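Local coordinates for 3-dehydroquinate dehydratase (Enterococcus faecalis, PDB 4PH6), which catalyses the cis-dehydration of 3-dehydroquinate to 3-dehydroshikimate, the third step of the chorismate pathway, through an imine intermediate with the substrate, at residues K140-H146 and A169-A175. Numbering follows the deposited sequence.
Sequences KIVLCNH and ADICKIA
H146 and K173, predicted as the proton donor/acceptor and the Schiff-base lysine, meet across neighbouring parallel strands of the (beta/alpha)8 barrel. NZ of K173 gives a 3.0 Å hydrogen bond to NE2 of H146, arriving at the ring edge and only 1° out of its plane. The lysine gets there as a nearly straight chain: CG lies anti to the backbone N (chi1 172°), and the extended methylenes pack alongside the small side chain of C144, with K173 CD 3.9 Å from C144 CB. The short methyl of A175 comes obliquely to the imidazole, A175 CB standing 3.4 Å from H146 CD2. R85, a predicted substrate-binding residue, also lies close to K173 NZ, consistent with a pocket that receives a carboxylate-bearing substrate.

The strands are held in register by alternating backbone bonds, from I171 N to I141 O through K173 N to L143 O and N145 N to K173 O, ending with A175 N to N145 O at 2.8 Å; the rung from L143 N to I171 O is weak. At the start D170 replaces a backbone acceptor: its OD2 takes the N-H of I141 at 2.7 Å and 170°, through the lone pair anti to the other carboxylate oxygen.

On the helix-facing side the residues are mainly apolar. L143 CG rests 3.6 Å from A169 CB and also touches M164 of helix 154-166, while N145 runs alongside I174, its OD1 bonded to R160 of that helix. Helix 154-166 links the parallel strands 140-147 and 171-176 in a beta-alpha-beta unit of the TIM barrel, with the Lys-His pair of type I dehydroquinases on its inner face.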
# COMPACT_ATOMS: atom_id res chain seq x y z
N LYS A 140 -13.68 -15.18 -22.40
CA LYS A 140 -12.34 -15.11 -21.79
C LYS A 140 -12.27 -15.97 -20.54
O LYS A 140 -13.19 -15.98 -19.72
CB LYS A 140 -11.96 -13.67 -21.43
CG LYS A 140 -12.03 -12.66 -22.56
CD LYS A 140 -11.09 -13.03 -23.69
CE LYS A 140 -11.23 -12.02 -24.84
NZ LYS A 140 -10.53 -12.50 -26.07
N ILE A 141 -11.16 -16.67 -20.37
CA ILE A 141 -11.01 -17.57 -19.24
C ILE A 141 -10.19 -16.98 -18.09
O ILE A 141 -9.07 -16.50 -18.28
CB ILE A 141 -10.37 -18.88 -19.67
CG1 ILE A 141 -11.27 -19.56 -20.69
CG2 ILE A 141 -10.15 -19.77 -18.46
CD1 ILE A 141 -12.67 -19.83 -20.18
N VAL A 142 -10.76 -17.02 -16.89
CA VAL A 142 -10.00 -16.66 -15.69
C VAL A 142 -9.76 -17.91 -14.87
O VAL A 142 -10.68 -18.39 -14.21
CB VAL A 142 -10.72 -15.60 -14.81
CG1 VAL A 142 -9.86 -15.26 -13.60
CG2 VAL A 142 -11.04 -14.35 -15.61
N LEU A 143 -8.54 -18.45 -14.93
CA LEU A 143 -8.15 -19.53 -14.02
C LEU A 143 -7.78 -18.88 -12.71
O LEU A 143 -7.30 -17.75 -12.69
CB LEU A 143 -6.99 -20.37 -14.57
CG LEU A 143 -7.31 -21.24 -15.79
CD1 LEU A 143 -6.28 -22.36 -15.96
CD2 LEU A 143 -8.73 -21.80 -15.76
N CYS A 144 -8.01 -19.58 -11.61
CA CYS A 144 -7.90 -18.93 -10.32
C CYS A 144 -7.69 -19.90 -9.18
O CYS A 144 -8.07 -21.07 -9.24
CB CYS A 144 -9.14 -18.11 -10.07
SG CYS A 144 -10.59 -19.14 -10.12
N ASN A 145 -7.10 -19.37 -8.12
CA ASN A 145 -6.90 -20.15 -6.91
C ASN A 145 -7.11 -19.28 -5.68
O ASN A 145 -6.74 -18.12 -5.66
CB ASN A 145 -5.51 -20.79 -6.91
CG ASN A 145 -5.19 -21.46 -5.60
OD1 ASN A 145 -4.26 -21.07 -4.91
ND2 ASN A 145 -5.97 -22.47 -5.24
N HIS A 146 -7.74 -19.85 -4.67
CA HIS A 146 -7.99 -19.13 -3.42
C HIS A 146 -7.61 -19.97 -2.24
O HIS A 146 -8.07 -21.11 -2.10
CB HIS A 146 -9.46 -18.74 -3.30
CG HIS A 146 -9.94 -17.88 -4.42
ND1 HIS A 146 -10.29 -18.40 -5.64
CD2 HIS A 146 -10.11 -16.54 -4.50
CE1 HIS A 146 -10.66 -17.41 -6.44
NE2 HIS A 146 -10.57 -16.28 -5.76
N ALA A 169 -4.86 -19.94 -19.49
CA ALA A 169 -5.72 -18.91 -18.92
C ALA A 169 -5.56 -17.61 -19.70
O ALA A 169 -4.46 -17.24 -20.12
CB ALA A 169 -5.40 -18.68 -17.47
N ASP A 170 -6.67 -16.91 -19.91
CA ASP A 170 -6.59 -15.55 -20.41
C ASP A 170 -6.16 -14.60 -19.27
O ASP A 170 -5.47 -13.62 -19.50
CB ASP A 170 -7.93 -15.14 -21.02
CG ASP A 170 -8.24 -15.90 -22.29
OD1 ASP A 170 -7.39 -15.88 -23.21
OD2 ASP A 170 -9.30 -16.56 -22.37
N ILE A 171 -6.56 -14.93 -18.05
CA ILE A 171 -6.24 -14.13 -16.89
C ILE A 171 -5.97 -15.09 -15.72
O ILE A 171 -6.74 -16.02 -15.48
CB ILE A 171 -7.37 -13.14 -16.55
CG1 ILE A 171 -7.59 -12.15 -17.71
CG2 ILE A 171 -7.07 -12.39 -15.28
CD1 ILE A 171 -8.77 -11.20 -17.49
N CYS A 172 -4.85 -14.88 -15.04
CA CYS A 172 -4.47 -15.74 -13.91
C CYS A 172 -4.75 -15.00 -12.61
O CYS A 172 -4.33 -13.86 -12.45
CB CYS A 172 -3.01 -16.13 -13.99
SG CYS A 172 -2.51 -16.81 -15.58
N LYS A 173 -5.43 -15.66 -11.68
CA LYS A 173 -5.84 -15.03 -10.45
C LYS A 173 -5.53 -15.88 -9.22
O LYS A 173 -5.72 -17.10 -9.23
CB LYS A 173 -7.34 -14.72 -10.49
CG LYS A 173 -7.93 -14.21 -9.19
CD LYS A 173 -9.45 -14.32 -9.22
CE LYS A 173 -10.06 -13.94 -7.88
NZ LYS A 173 -11.49 -14.31 -7.76
N ILE A 174 -5.05 -15.24 -8.16
CA ILE A 174 -4.85 -15.95 -6.91
C ILE A 174 -5.15 -15.04 -5.73
O ILE A 174 -4.76 -13.88 -5.71
CB ILE A 174 -3.40 -16.52 -6.78
CG1 ILE A 174 -3.29 -17.43 -5.56
CG2 ILE A 174 -2.35 -15.42 -6.69
CD1 ILE A 174 -2.03 -18.30 -5.55
N ALA A 175 -5.86 -15.57 -4.75
CA ALA A 175 -6.12 -14.85 -3.52
C ALA A 175 -5.58 -15.68 -2.37
O ALA A 175 -5.80 -16.90 -2.31
CB ALA A 175 -7.62 -14.55 -3.36